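Local structure of beta-glucosidase (Chaetomella raphigera, 6JXG) at residues D130-G135 and K648-F653; F582-L587 and I704-S709; A614-K619 and V666-R671; A632-G637 and F693-G698. The protein probably hydrolyses terminal, non-reducing beta-D-glucosyl residues to release beta-D-glucose, as a secreted glycoside hydrolase of family 3 that takes part in cellulose degradation. All coordinates share one frame; numbering follows the deposited sequence.

Interaction 1 of 4, residues D130-G135 and K648-F653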
loop_
_atom_site.group_PDB
_atom_site.type_symbol
_atom_site.label_atom_id
_atom_site.label_comp_id
_atom_site.label_asym_id
_atom_site.label_seq_id
_atom_site.Cartn_x
_atom_site.Cartn_y
_atom_site.Cartn_z
ATOM N N ASP A 130 -8.819 2.514 -4.194
ATOM C CA ASP A 130 -8.911 3.531 -5.228
ATOM C C ASP A 130 -7.694 3.510 -6.146
ATOM O O ASP A 130 -6.558 3.698 -5.714
ATOM C CB ASP A 130 -9.009 4.929 -4.649
ATOM C CG ASP A 130 -9.204 5.942 -5.742
ATOM O OD1 ASP A 130 -10.378 6.004 -6.235
ATOM O OD2 ASP A 130 -8.207 6.599 -6.149
ATOM N N PRO A 131 -7.904 3.267 -7.450
ATOM C CA PRO A 131 -6.739 3.052 -8.267
ATOM C C PRO A 131 -5.894 4.309 -8.455
ATOM O O PRO A 131 -4.668 4.181 -8.688
ATOM C CB PRO A 131 -7.346 2.595 -9.616
ATOM C CG PRO A 131 -8.743 3.111 -9.639
ATOM C CD PRO A 131 -9.142 2.994 -8.159
ATOM N N TYR A 132 -6.504 5.517 -8.429
ATOM C CA TYR A 132 -5.750 6.745 -8.654
ATOM C C TYR A 132 -4.802 6.993 -7.467
ATOM O O TYR A 132 -3.582 7.287 -7.650
ATOM C CB TYR A 132 -6.704 7.942 -8.848
ATOM C CG TYR A 132 -5.975 9.198 -9.146
ATOM C CD1 TYR A 132 -5.575 9.492 -10.431
ATOM C CD2 TYR A 132 -5.607 10.072 -8.141
ATOM C CE1 TYR A 132 -4.878 10.693 -10.713
ATOM C CE2 TYR A 132 -4.883 11.187 -8.402
ATOM C CZ TYR A 132 -4.524 11.510 -9.692
ATOM O OH TYR A 132 -3.791 12.723 -9.873
ATOM N N LEU A 133 -5.367 6.968 -6.256
ATOM C CA LEU A 133 -4.553 7.134 -5.041
ATOM C C LEU A 133 -3.465 6.097 -4.978
ATOM O O LEU A 133 -2.278 6.371 -4.649
ATOM C CB LEU A 133 -5.412 7.051 -3.779
ATOM C CG LEU A 133 -4.738 7.163 -2.397
ATOM C CD1 LEU A 133 -4.020 8.478 -2.309
ATOM C CD2 LEU A 133 -5.770 7.048 -1.307
ATOM N N ASN A 134 -3.883 4.856 -5.207
ATOM C CA ASN A 134 -2.958 3.721 -5.226
ATOM C C ASN A 134 -1.783 3.943 -6.194
ATOM O O ASN A 134 -0.591 3.896 -5.816
ATOM C CB ASN A 134 -3.740 2.452 -5.530
ATOM C CG ASN A 134 -2.981 1.180 -5.223
ATOM O OD1 ASN A 134 -1.846 1.000 -5.654
ATOM N ND2 ASN A 134 -3.600 0.300 -4.426
ATOM N N GLY A 135 -2.111 4.275 -7.423
ATOM C CA GLY A 135 -1.112 4.645 -8.440
ATOM C C GLY A 135 -0.160 5.784 -8.077
ATOM O O GLY A 135 1.016 5.567 -8.212
ATOM N N LYS A 648 -18.529 8.949 -9.643
ATOM C CA LYS A 648 -17.419 9.816 -9.240
ATOM C C LYS A 648 -16.164 8.922 -9.164
ATOM O O LYS A 648 -16.174 7.803 -8.569
ATOM C CB LYS A 648 -17.656 10.369 -7.798
ATOM C CG LYS A 648 -18.482 11.656 -7.665
ATOM C CD LYS A 648 -18.727 12.081 -6.205
ATOM C CE LYS A 648 -19.739 11.136 -5.544
ATOM N NZ LYS A 648 -20.375 11.471 -4.255
ATOM N N GLN A 649 -15.065 9.395 -9.722
ATOM C CA GLN A 649 -13.786 8.653 -9.595
ATOM C C GLN A 649 -12.706 9.643 -9.231
ATOM O O GLN A 649 -12.542 10.672 -9.919
ATOM C CB GLN A 649 -13.433 8.075 -10.942
ATOM C CG GLN A 649 -14.316 6.914 -11.304
ATOM C CD GLN A 649 -13.779 6.169 -12.480
ATOM O OE1 GLN A 649 -13.017 5.227 -12.327
ATOM N NE2 GLN A 649 -14.148 6.587 -13.658
ATOM N N LEU A 650 -11.947 9.345 -8.182
ATOM C CA LEU A 650 -10.905 10.222 -7.740
ATOM C C LEU A 650 -9.920 10.400 -8.854
ATOM O O LEU A 650 -9.462 9.394 -9.385
ATOM C CB LEU A 650 -10.161 9.619 -6.546
ATOM C CG LEU A 650 -9.179 10.558 -5.880
ATOM C CD1 LEU A 650 -9.751 11.741 -5.139
ATOM C CD2 LEU A 650 -8.110 9.848 -5.042
ATOM N N ARG A 651 -9.632 11.649 -9.225
ATOM C CA ARG A 651 -8.588 11.950 -10.215
ATOM C C ARG A 651 -7.632 13.061 -9.836
ATOM O O ARG A 651 -6.814 13.539 -10.681
ATOM C CB ARG A 651 -9.225 12.207 -11.610
ATOM C CG ARG A 651 -10.007 11.048 -12.188
ATOM C CD ARG A 651 -9.153 9.822 -12.507
ATOM N NE ARG A 651 -9.778 8.895 -13.427
ATOM C CZ ARG A 651 -9.967 7.596 -13.238
ATOM N NH1 ARG A 651 -9.589 6.983 -12.107
ATOM N NH2 ARG A 651 -10.537 6.899 -14.178
ATOM N N GLY A 652 -7.646 13.450 -8.572
ATOM C CA GLY A 652 -6.710 14.472 -8.099
ATOM C C GLY A 652 -6.823 14.632 -6.595
ATOM O O GLY A 652 -7.881 14.421 -6.036
ATOM N N PHE A 653 -5.723 14.980 -5.961
ATOM C CA PHE A 653 -5.753 15.375 -4.568
ATOM C C PHE A 653 -4.578 16.241 -4.304
ATOM O O PHE A 653 -3.531 16.099 -4.977
ATOM C CB PHE A 653 -5.799 14.151 -3.624
ATOM C CG PHE A 653 -4.640 13.187 -3.779
ATOM C CD1 PHE A 653 -4.670 12.190 -4.733
ATOM C CD2 PHE A 653 -3.530 13.276 -2.955
ATOM C CE1 PHE A 653 -3.595 11.345 -4.893
ATOM C CE2 PHE A 653 -2.462 12.410 -3.057
ATOM C CZ PHE A 653 -2.499 11.393 -4.019
HETATM O O HOH W 1 -9.898 6.698 -8.847
#

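Interaction 2 of 4, residues F582-L587 and I704-S709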
loop_
_atom_site.group_PDB
_atom_site.type_symbol
_atom_site.label_atom_id
_atom_site.label_comp_id
_atom_site.label_asym_id
_atom_site.label_seq_id
_atom_site.Cartn_x
_atom_site.Cartn_y
_atom_site.Cartn_z
ATOM N N PHE A 582 -12.434 24.165 6.952
ATOM C CA PHE A 582 -11.988 24.726 5.708
ATOM C C PHE A 582 -13.181 25.065 4.800
ATOM O O PHE A 582 -14.229 24.400 4.798
ATOM C CB PHE A 582 -11.110 23.690 5.018
ATOM C CG PHE A 582 -9.935 23.311 5.811
ATOM C CD1 PHE A 582 -8.766 24.040 5.716
ATOM C CD2 PHE A 582 -9.976 22.213 6.644
ATOM C CE1 PHE A 582 -7.640 23.670 6.474
ATOM C CE2 PHE A 582 -8.885 21.853 7.402
ATOM C CZ PHE A 582 -7.716 22.577 7.304
ATOM N N GLN A 583 -13.000 26.127 4.042
ATOM C CA GLN A 583 -13.967 26.576 3.058
ATOM C C GLN A 583 -13.352 26.613 1.682
ATOM O O GLN A 583 -12.186 26.932 1.542
ATOM C CB GLN A 583 -14.499 27.945 3.415
ATOM C CG GLN A 583 -15.419 27.877 4.631
ATOM C CD GLN A 583 -15.704 29.252 5.184
ATOM O OE1 GLN A 583 -15.102 30.237 4.764
ATOM N NE2 GLN A 583 -16.588 29.316 6.163
ATOM N N TYR A 584 -14.135 26.252 0.682
ATOM C CA TYR A 584 -13.597 26.092 -0.652
ATOM C C TYR A 584 -14.286 27.100 -1.575
ATOM O O TYR A 584 -15.478 27.315 -1.439
ATOM C CB TYR A 584 -13.944 24.724 -1.150
ATOM C CG TYR A 584 -13.181 23.554 -0.612
ATOM C CD1 TYR A 584 -12.485 22.701 -1.483
ATOM C CD2 TYR A 584 -13.258 23.215 0.725
ATOM C CE1 TYR A 584 -11.852 21.555 -1.028
ATOM C CE2 TYR A 584 -12.549 22.117 1.199
ATOM C CZ TYR A 584 -11.892 21.283 0.316
ATOM O OH TYR A 584 -11.175 20.225 0.774
ATOM N N SER A 585 -13.569 27.680 -2.506
ATOM C CA SER A 585 -14.170 28.548 -3.481
ATOM C C SER A 585 -13.300 28.615 -4.737
ATOM O O SER A 585 -12.259 27.961 -4.840
ATOM C CB SER A 585 -14.370 29.942 -2.905
ATOM O OG SER A 585 -13.135 30.512 -2.584
ATOM N N GLN A 586 -13.738 29.446 -5.670
ATOM C CA GLN A 586 -12.945 29.805 -6.846
ATOM C C GLN A 586 -12.479 28.624 -7.696
ATOM O O GLN A 586 -11.294 28.432 -7.932
ATOM C CB GLN A 586 -11.783 30.689 -6.397
ATOM C CG GLN A 586 -12.284 32.067 -5.949
ATOM C CD GLN A 586 -11.173 33.079 -5.774
ATOM O OE1 GLN A 586 -10.247 33.169 -6.615
ATOM N NE2 GLN A 586 -11.244 33.851 -4.701
ATOM N N LEU A 587 -13.404 27.807 -8.167
ATOM C CA LEU A 587 -13.002 26.682 -8.966
ATOM C C LEU A 587 -12.578 27.196 -10.326
ATOM O O LEU A 587 -13.264 28.007 -10.888
ATOM C CB LEU A 587 -14.204 25.833 -9.207
ATOM C CG LEU A 587 -14.230 24.351 -9.426
ATOM C CD1 LEU A 587 -15.209 23.979 -10.478
ATOM C CD2 LEU A 587 -12.955 23.624 -9.585
ATOM N N ILE A 704 -18.747 17.393 -1.170
ATOM C CA ILE A 704 -18.446 18.085 -2.369
ATOM C C ILE A 704 -18.876 19.540 -2.204
ATOM O O ILE A 704 -20.052 19.855 -1.910
ATOM C CB ILE A 704 -19.152 17.457 -3.567
ATOM C CG1 ILE A 704 -18.672 15.998 -3.796
ATOM C CG2 ILE A 704 -18.870 18.304 -4.796
ATOM C CD1 ILE A 704 -17.171 15.848 -4.006
ATOM N N ARG A 705 -17.915 20.425 -2.411
ATOM C CA ARG A 705 -18.116 21.803 -2.158
ATOM C C ARG A 705 -18.220 22.609 -3.451
ATOM O O ARG A 705 -18.777 23.676 -3.409
ATOM C CB ARG A 705 -16.960 22.373 -1.361
ATOM C CG ARG A 705 -16.703 21.602 -0.083
ATOM C CD ARG A 705 -17.744 21.884 0.990
ATOM N NE ARG A 705 -17.289 21.225 2.212
ATOM C CZ ARG A 705 -16.451 21.745 3.105
ATOM N NH1 ARG A 705 -16.046 23.011 3.052
ATOM N NH2 ARG A 705 -16.082 21.017 4.134
ATOM N N LEU A 706 -17.606 22.151 -4.524
ATOM C CA LEU A 706 -17.582 22.920 -5.769
ATOM C C LEU A 706 -17.888 21.995 -6.908
ATOM O O LEU A 706 -17.571 20.786 -6.904
ATOM C CB LEU A 706 -16.243 23.628 -5.968
ATOM C CG LEU A 706 -15.692 24.456 -4.823
ATOM C CD1 LEU A 706 -14.200 24.637 -4.988
ATOM C CD2 LEU A 706 -16.449 25.781 -4.748
ATOM N N GLN A 707 -18.502 22.558 -7.922
ATOM C CA GLN A 707 -18.820 21.757 -9.078
ATOM C C GLN A 707 -18.545 22.555 -10.336
ATOM O O GLN A 707 -18.731 23.777 -10.388
ATOM C CB GLN A 707 -20.284 21.336 -8.985
ATOM C CG GLN A 707 -20.832 20.527 -10.150
ATOM C CD GLN A 707 -21.345 21.347 -11.336
ATOM O OE1 GLN A 707 -21.949 22.404 -11.204
ATOM N NE2 GLN A 707 -21.073 20.859 -12.515
ATOM N N GLY A 708 -18.077 21.867 -11.356
ATOM C CA GLY A 708 -17.833 22.517 -12.625
ATOM C C GLY A 708 -17.824 21.484 -13.700
ATOM O O GLY A 708 -18.153 20.357 -13.471
ATOM N N SER A 709 -17.431 21.883 -14.880
ATOM C CA SER A 709 -17.338 20.913 -15.983
ATOM C C SER A 709 -16.195 21.242 -16.909
ATOM O O SER A 709 -15.600 22.301 -16.823
ATOM C CB SER A 709 -18.668 20.809 -16.708
ATOM O OG SER A 709 -18.954 22.051 -17.255
HETATM O O HOH W 2 -14.152 21.633 6.948
HETATM O O HOH W 3 -16.770 25.372 1.401
#

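Interaction 3 of 4, residues A614-K619 and V666-R671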
loop_
_atom_site.group_PDB
_atom_site.type_symbol
_atom_site.label_atom_id
_atom_site.label_comp_id
_atom_site.label_asym_id
_atom_site.label_seq_id
_atom_site.Cartn_x
_atom_site.Cartn_y
_atom_site.Cartn_z
ATOM N N ALA A 614 -5.149 18.874 -18.831
ATOM C CA ALA A 614 -6.044 19.846 -18.193
ATOM C C ALA A 614 -5.630 20.077 -16.770
ATOM O O ALA A 614 -4.940 19.268 -16.174
ATOM C CB ALA A 614 -7.474 19.321 -18.204
ATOM N N THR A 615 -6.029 21.218 -16.213
ATOM C CA THR A 615 -5.709 21.517 -14.856
ATOM C C THR A 615 -6.929 22.163 -14.202
ATOM O O THR A 615 -7.602 22.987 -14.827
ATOM C CB THR A 615 -4.566 22.533 -14.813
ATOM O OG1 THR A 615 -3.387 21.906 -15.264
ATOM C CG2 THR A 615 -4.271 22.981 -13.405
ATOM N N VAL A 616 -7.179 21.778 -12.947
ATOM C CA VAL A 616 -8.287 22.287 -12.155
ATOM C C VAL A 616 -7.674 22.929 -10.901
ATOM O O VAL A 616 -6.652 22.379 -10.354
ATOM C CB VAL A 616 -9.224 21.117 -11.766
ATOM C CG1 VAL A 616 -10.257 21.511 -10.727
ATOM C CG2 VAL A 616 -9.836 20.493 -13.007
ATOM N N THR A 617 -8.222 24.093 -10.456
ATOM C CA THR A 617 -7.786 24.661 -9.233
ATOM C C THR A 617 -8.927 25.081 -8.359
ATOM O O THR A 617 -10.070 25.174 -8.804
ATOM C CB THR A 617 -6.806 25.847 -9.366
ATOM O OG1 THR A 617 -7.501 27.023 -9.782
ATOM C CG2 THR A 617 -5.685 25.497 -10.385
ATOM N N ALA A 618 -8.585 25.342 -7.107
ATOM C CA ALA A 618 -9.556 25.914 -6.171
ATOM C C ALA A 618 -8.832 26.628 -5.081
ATOM O O ALA A 618 -7.609 26.419 -4.853
ATOM C CB ALA A 618 -10.502 24.841 -5.600
ATOM N N LYS A 619 -9.574 27.503 -4.407
ATOM C CA LYS A 619 -9.049 28.188 -3.247
ATOM C C LYS A 619 -9.593 27.552 -1.982
ATOM O O LYS A 619 -10.821 27.330 -1.872
ATOM C CB LYS A 619 -9.444 29.676 -3.239
ATOM C CG LYS A 619 -9.030 30.378 -1.950
ATOM C CD LYS A 619 -8.940 31.871 -2.216
ATOM C CE LYS A 619 -10.250 32.600 -2.136
ATOM N NZ LYS A 619 -10.697 32.419 -0.751
ATOM N N VAL A 666 -5.161 25.058 -4.292
ATOM C CA VAL A 666 -4.935 23.633 -4.607
ATOM C C VAL A 666 -5.021 23.430 -6.081
ATOM O O VAL A 666 -5.761 24.089 -6.735
ATOM C CB VAL A 666 -5.866 22.680 -3.800
ATOM C CG1 VAL A 666 -5.522 22.839 -2.360
ATOM C CG2 VAL A 666 -7.319 22.951 -4.050
ATOM N N THR A 667 -4.230 22.492 -6.588
ATOM C CA THR A 667 -4.066 22.291 -8.023
ATOM C C THR A 667 -4.133 20.837 -8.337
ATOM O O THR A 667 -3.487 20.027 -7.633
ATOM C CB THR A 667 -2.718 22.880 -8.448
ATOM O OG1 THR A 667 -2.816 24.303 -8.292
ATOM C CG2 THR A 667 -2.374 22.531 -9.837
ATOM N N PHE A 668 -4.928 20.493 -9.346
ATOM C CA PHE A 668 -5.042 19.110 -9.784
ATOM C C PHE A 668 -4.676 19.059 -11.260
ATOM O O PHE A 668 -5.435 19.573 -12.054
ATOM C CB PHE A 668 -6.484 18.546 -9.595
ATOM C CG PHE A 668 -7.087 18.883 -8.254
ATOM C CD1 PHE A 668 -6.591 18.270 -7.078
ATOM C CD2 PHE A 668 -8.039 19.873 -8.132
ATOM C CE1 PHE A 668 -7.159 18.538 -5.819
ATOM C CE2 PHE A 668 -8.551 20.210 -6.842
ATOM C CZ PHE A 668 -8.124 19.520 -5.687
ATOM N N ASN A 669 -3.558 18.407 -11.603
ATOM C CA ASN A 669 -3.181 18.186 -13.016
ATOM C C ASN A 669 -3.662 16.837 -13.536
ATOM O O ASN A 669 -3.398 15.775 -12.920
ATOM C CB ASN A 669 -1.672 18.329 -13.140
ATOM C CG ASN A 669 -1.201 19.709 -12.779
ATOM O OD1 ASN A 669 -1.724 20.715 -13.298
ATOM N ND2 ASN A 669 -0.242 19.788 -11.863
ATOM N N LEU A 670 -4.420 16.884 -14.623
ATOM C CA LEU A 670 -5.082 15.730 -15.163
ATOM C C LEU A 670 -4.341 15.181 -16.382
ATOM O O LEU A 670 -4.008 15.923 -17.347
ATOM C CB LEU A 670 -6.533 16.043 -15.560
ATOM C CG LEU A 670 -7.441 16.395 -14.408
ATOM C CD1 LEU A 670 -8.715 17.083 -14.941
ATOM C CD2 LEU A 670 -7.814 15.124 -13.653
ATOM N N ARG A 671 -4.033 13.900 -16.309
ATOM C CA ARG A 671 -3.453 13.198 -17.449
ATOM C C ARG A 671 -4.569 12.841 -18.422
ATOM O O ARG A 671 -5.716 12.683 -18.027
ATOM C CB ARG A 671 -2.767 11.908 -16.967
ATOM C CG ARG A 671 -1.560 12.111 -16.057
ATOM C CD ARG A 671 -1.172 10.817 -15.396
ATOM N NE ARG A 671 -2.274 10.299 -14.555
ATOM C CZ ARG A 671 -2.152 9.189 -13.851
ATOM N NH1 ARG A 671 -1.005 8.506 -13.838
ATOM N NH2 ARG A 671 -3.182 8.743 -13.193
#

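Interaction 4 of 4, residues A632-G637 and F693-G698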
loop_
_atom_site.group_PDB
_atom_site.type_symbol
_atom_site.label_atom_id
_atom_site.label_comp_id
_atom_site.label_asym_id
_atom_site.label_seq_id
_atom_site.Cartn_x
_atom_site.Cartn_y
_atom_site.Cartn_z
ATOM N N ALA A 632 -7.647 18.452 -0.190
ATOM C CA ALA A 632 -8.658 18.704 -1.228
ATOM C C ALA A 632 -8.635 17.583 -2.247
ATOM O O ALA A 632 -7.572 17.118 -2.622
ATOM C CB ALA A 632 -8.396 19.992 -1.890
ATOM N N GLN A 633 -9.802 17.198 -2.732
ATOM C CA GLN A 633 -9.992 16.034 -3.592
ATOM C C GLN A 633 -10.797 16.433 -4.790
ATOM O O GLN A 633 -11.738 17.241 -4.644
ATOM C CB GLN A 633 -10.703 14.910 -2.883
ATOM C CG GLN A 633 -9.910 14.449 -1.677
ATOM C CD GLN A 633 -10.726 13.720 -0.644
ATOM O OE1 GLN A 633 -11.555 12.881 -0.965
ATOM N NE2 GLN A 633 -10.466 14.019 0.615
ATOM N N LEU A 634 -10.431 15.840 -5.932
ATOM C CA LEU A 634 -11.126 15.989 -7.199
ATOM C C LEU A 634 -11.633 14.656 -7.669
ATOM O O LEU A 634 -10.829 13.724 -7.855
ATOM C CB LEU A 634 -10.151 16.454 -8.277
ATOM C CG LEU A 634 -10.576 17.113 -9.577
ATOM C CD1 LEU A 634 -9.717 16.821 -10.772
ATOM C CD2 LEU A 634 -12.026 17.275 -9.875
ATOM N N TYR A 635 -12.940 14.597 -7.936
ATOM C CA TYR A 635 -13.675 13.441 -8.472
ATOM C C TYR A 635 -14.290 13.870 -9.838
ATOM O O TYR A 635 -14.736 15.052 -10.048
ATOM C CB TYR A 635 -14.775 12.956 -7.512
ATOM C CG TYR A 635 -14.237 12.458 -6.182
ATOM C CD1 TYR A 635 -13.955 11.125 -5.980
ATOM C CD2 TYR A 635 -13.918 13.351 -5.166
ATOM C CE1 TYR A 635 -13.422 10.678 -4.762
ATOM C CE2 TYR A 635 -13.381 12.908 -3.951
ATOM C CZ TYR A 635 -13.091 11.577 -3.779
ATOM O OH TYR A 635 -12.542 11.186 -2.568
ATOM N N ILE A 636 -14.197 12.958 -10.784
ATOM C CA ILE A 636 -14.664 13.200 -12.144
ATOM C C ILE A 636 -15.808 12.277 -12.489
ATOM O O ILE A 636 -15.798 11.086 -12.147
ATOM C CB ILE A 636 -13.507 13.048 -13.105
ATOM C CG1 ILE A 636 -12.561 14.230 -12.798
ATOM C CG2 ILE A 636 -13.986 12.989 -14.544
ATOM C CD1 ILE A 636 -11.505 14.468 -13.803
ATOM N N GLY A 637 -16.819 12.832 -13.150
ATOM C CA GLY A 637 -17.935 12.047 -13.660
ATOM C C GLY A 637 -17.817 12.074 -15.152
ATOM O O GLY A 637 -17.540 13.119 -15.725
ATOM N N PHE A 693 -17.133 16.526 -19.047
ATOM C CA PHE A 693 -16.789 15.834 -17.799
ATOM C C PHE A 693 -17.384 16.600 -16.673
ATOM O O PHE A 693 -17.358 17.826 -16.683
ATOM C CB PHE A 693 -15.266 15.774 -17.644
ATOM C CG PHE A 693 -14.591 15.016 -18.757
ATOM C CD1 PHE A 693 -14.490 13.641 -18.717
ATOM C CD2 PHE A 693 -14.008 15.690 -19.843
ATOM C CE1 PHE A 693 -13.848 12.922 -19.724
ATOM C CE2 PHE A 693 -13.351 14.966 -20.846
ATOM C CZ PHE A 693 -13.304 13.587 -20.812
ATOM N N SER A 694 -17.894 15.916 -15.652
ATOM C CA SER A 694 -18.290 16.592 -14.447
ATOM C C SER A 694 -17.122 16.613 -13.444
ATOM O O SER A 694 -16.460 15.611 -13.271
ATOM C CB SER A 694 -19.463 15.869 -13.838
ATOM O OG SER A 694 -20.520 15.999 -14.693
ATOM N N LEU A 695 -16.852 17.769 -12.867
ATOM C CA LEU A 695 -15.778 17.979 -11.900
ATOM C C LEU A 695 -16.384 18.261 -10.516
ATOM O O LEU A 695 -17.215 19.132 -10.415
ATOM C CB LEU A 695 -15.044 19.213 -12.305
ATOM C CG LEU A 695 -14.495 19.218 -13.735
ATOM C CD1 LEU A 695 -13.760 20.495 -14.094
ATOM C CD2 LEU A 695 -13.605 18.015 -13.910
ATOM N N TYR A 696 -15.975 17.511 -9.483
ATOM C CA TYR A 696 -16.479 17.632 -8.137
ATOM C C TYR A 696 -15.301 17.848 -7.252
ATOM O O TYR A 696 -14.434 16.976 -7.225
ATOM C CB TYR A 696 -17.286 16.426 -7.684
ATOM C CG TYR A 696 -18.379 16.106 -8.615
ATOM C CD1 TYR A 696 -19.476 16.978 -8.773
ATOM C CD2 TYR A 696 -18.361 14.962 -9.362
ATOM C CE1 TYR A 696 -20.501 16.676 -9.630
ATOM C CE2 TYR A 696 -19.393 14.677 -10.252
ATOM C CZ TYR A 696 -20.449 15.523 -10.353
ATOM O OH TYR A 696 -21.443 15.242 -11.222
ATOM N N VAL A 697 -15.183 19.030 -6.628
ATOM C CA VAL A 697 -14.044 19.288 -5.747
ATOM C C VAL A 697 -14.558 19.408 -4.329
ATOM O O VAL A 697 -15.534 20.137 -4.070
ATOM C CB VAL A 697 -13.213 20.506 -6.179
ATOM C CG1 VAL A 697 -12.154 20.867 -5.110
ATOM C CG2 VAL A 697 -12.611 20.259 -7.530
ATOM N N GLY A 698 -13.919 18.685 -3.396
ATOM C CA GLY A 698 -14.288 18.826 -2.011
ATOM C C GLY A 698 -13.386 18.135 -0.995
ATOM O O GLY A 698 -12.245 17.821 -1.299
#

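Interaction 1 of 4, residues D130-G135 and K648-F653
Tyr-132 holds CG anti to its backbone N (chi1 -177°), which swings its ring off the first turn of helix 131-147 and flat against the backbone of Arg-651 and Gly-652. Arg-651 CA lies 3.8 Å from the centroid of the Tyr-132 ring, only 7° off the normal, a CH-pi contact over the face; the Arg-651 side chain itself starts off away from the helix and donates from NE to Asp-674 O. Phe-653 has CG in the crowded position between its backbone N and carbonyl carbon, and this brings CD1 in plane at the edge of the tyrosine ring. Leu-133 CD1 makes an off-centre CH-pi contact, 4.2 Å from the Phe-653 ring centroid. The contact joins the first turn of a helix in the family 3 N-terminal domain to an edge strand of the fibronectin type III-like domain, where Arg-651 and Gly-652 form a classic beta bulge opposite Leu-634. An alanine in place of Tyr-132 would remove the ring from both the bulge backbone and Phe-653, and would probably loosen this domain junction. Asp-130 is the N-cap: its OD2 takes Leu-133 N on the anti lone pair at 2.9 Å, almost straight at 176°. OD1 has three partners: water 1, which donates to Asp-130 OD1 at 2.7 Å and to Leu-650 O at 2.8 Å, Arg-560 through a salt bridge, and Tyr-559 OH through a hydrogen bond. Leu-650 CD2 packs 3.4 Å from Asp-130 OD2, with the two side chains crossing at about a right angle.

Interaction 2 of 4, residues F582-L587 and I704-S709
A classic beta bulge, in which Arg-705 and Leu-706 both face Val-697, turns two consecutive side chains toward strand 582-591, the edge strand of the other sheet of the fibronectin-like sandwich. The two strands run almost parallel, 7° apart, and meet face to face between the two sheets, through side chains and side chain to backbone. Arg-705, bent at chi2 (-75°), lays CG over the face of Tyr-584, 4.2 Å from the ring centroid. Beyond it the guanidinium turns 65° from the ring plane, so the two flat groups do not stack. Arg-705 NH1 donates to Phe-582 O at 2.9 Å, with the donor above the carbonyl plane. Water 3 accepts from the same NH1 at 3.0 Å and from Tyr-584 N at 2.9 Å. Leu-706 sends CD1 to Tyr-584 CB (3.8 Å) and slides past Leu-587 in the opposite direction. Leu-587 CD1 rests 3.7 Å from Gly-708 N, filling ground where a beta carbon on that glycine would clash. Tyr-584 OH bonds Glu-630, fixing the far end of the ring. Arg-705 thus packs its aliphatic part on the ring while NH1 bonds Phe-582 O and water 3 in the guanidinium plane, its charge probably offset by the salt bridge from NE to Asp-703.

Interaction 3 of 4, residues A614-K619 and V666-R671
Strands 612-622 and 663-671 run antiparallel, 165° apart over these segments, with five residue pairs in register from Ala-614/Leu-670 to Ala-618/Val-666. They are the middle strand and one edge of the three-stranded sheet that forms one half of the fibronectin type III-like beta sandwich. The hydrogen-bonded pair Val-616/Phe-668 is the tightest, Phe-668 N reaching Val-616 O at 2.7 Å, nearly along the C=O axis. At the Ala-614/Leu-670 pair the bond from Ala-614 N to Leu-670 O is stretched to 3.5 Å and weak. On the face bearing Val-616, Phe-668 and Leu-670 the contacts are apolar and buried. Val-616 CG1, anti to its backbone N, touches Phe-668 CD2 at 3.8 Å, the two side chains crossing obliquely. Leu-670 CD1 reaches both Ala-614 CB and Val-616 CG2, while Val-666 puts CG2 in the crowded position and so sets it 4.0 Å from Ala-618 CB. Phe-668 and Leu-670 press on Leu-634 of the facing sheet, and Val-666 on Ala-632, so this layer is sandwich core. The opposite face is polar and more open to solvent. Here Thr-617 and Thr-667 lie side by side, pointing the same way, with Thr-617 CG2 3.7 Å from Thr-667 OG1; the hydroxyl of Thr-617 is bonded to that of Thr-588 on the next strand. Thr-615 and Asn-669 also run alongside each other, in a non-hydrogen-bonded pair that their side chains bridge instead: Thr-615 OG1 donates to Asn-669 OD1 at 2.8 Å, in the plane of the amide carbonyl.

Interaction 4 of 4, residues A632-G637 and F693-G698
Six backbone hydrogen bonds zip these antiparallel segments together, two at each of the pairs Gln-633/Gly-698, Tyr-635/Tyr-696 and Gly-637/Ser-694. The straightest runs from Tyr-635 N to Tyr-696 O, 2.9 Å at 174°, whereas at the Gly-637 end both bonds fall on carbonyl lone pairs. Between the rungs, Leu-634 CD2 meets Val-697 CG2 at 3.8 Å in an oblique crossing. Ile-636 and Leu-695 lie side by side, pointing the same way, with Ile-636 CG1 4.1 Å from Leu-695 CD2. A beta carbon on Gly-637 would sit tight against Ser-694 CB and near the Tyr-696 ring, whose CE2 already stands 4.3 Å from Gly-637 N. These are the two central strands of the four-stranded sheet of the fibronectin type III-like sandwich. Leu-634 faces Phe-668 and Leu-670, and Val-697 faces Tyr-584 and Leu-587, all on the opposing sheet. On the other side of the sheet Gln-633, extended beyond CG, holds OE1 in plane at the edge of the Tyr-635 ring. Tyr-635 OH donates to Gln-633 OE1 at 2.5 Å, a very short bond lying in the amide plane. The amide is itself positioned by NE2 donating to Gly-574 O, with a weak second bond to Val-631 O. A leucine at Gln-633 would remove both the acceptor of Tyr-635 OH and the donor to Gly-574 O, and would probably leave the tyrosine ring less firmly fixed. Further out, Leu-650 of the neighbouring edge strand packs on both Gln-633 and Tyr-635.

Interactions 2, 3 and 4 build the fibronectin-like sandwich, and interaction 1 ties it to the glycosyl hydrolase family 3 N-terminal domain. Along the chain the segments come as 130-135, 582-587, 614-619, 632-637, 648-653, 666-671, 693-698 and 704-709, so interactions 3 and 4 are each nested within the loop closed by interaction 2. Interaction 3 lies in the three-stranded sheet and interaction 4 in the four-stranded one, their centres about 10 Å apart; interaction 2 spans the edge strands of both. Interaction 1 is centred about 10 Å from interaction 4 and about 18 Å from interaction 2. The strand touched by helix 131-147 is also the edge of the four-stranded sheet, beside 628-637 of interaction 4.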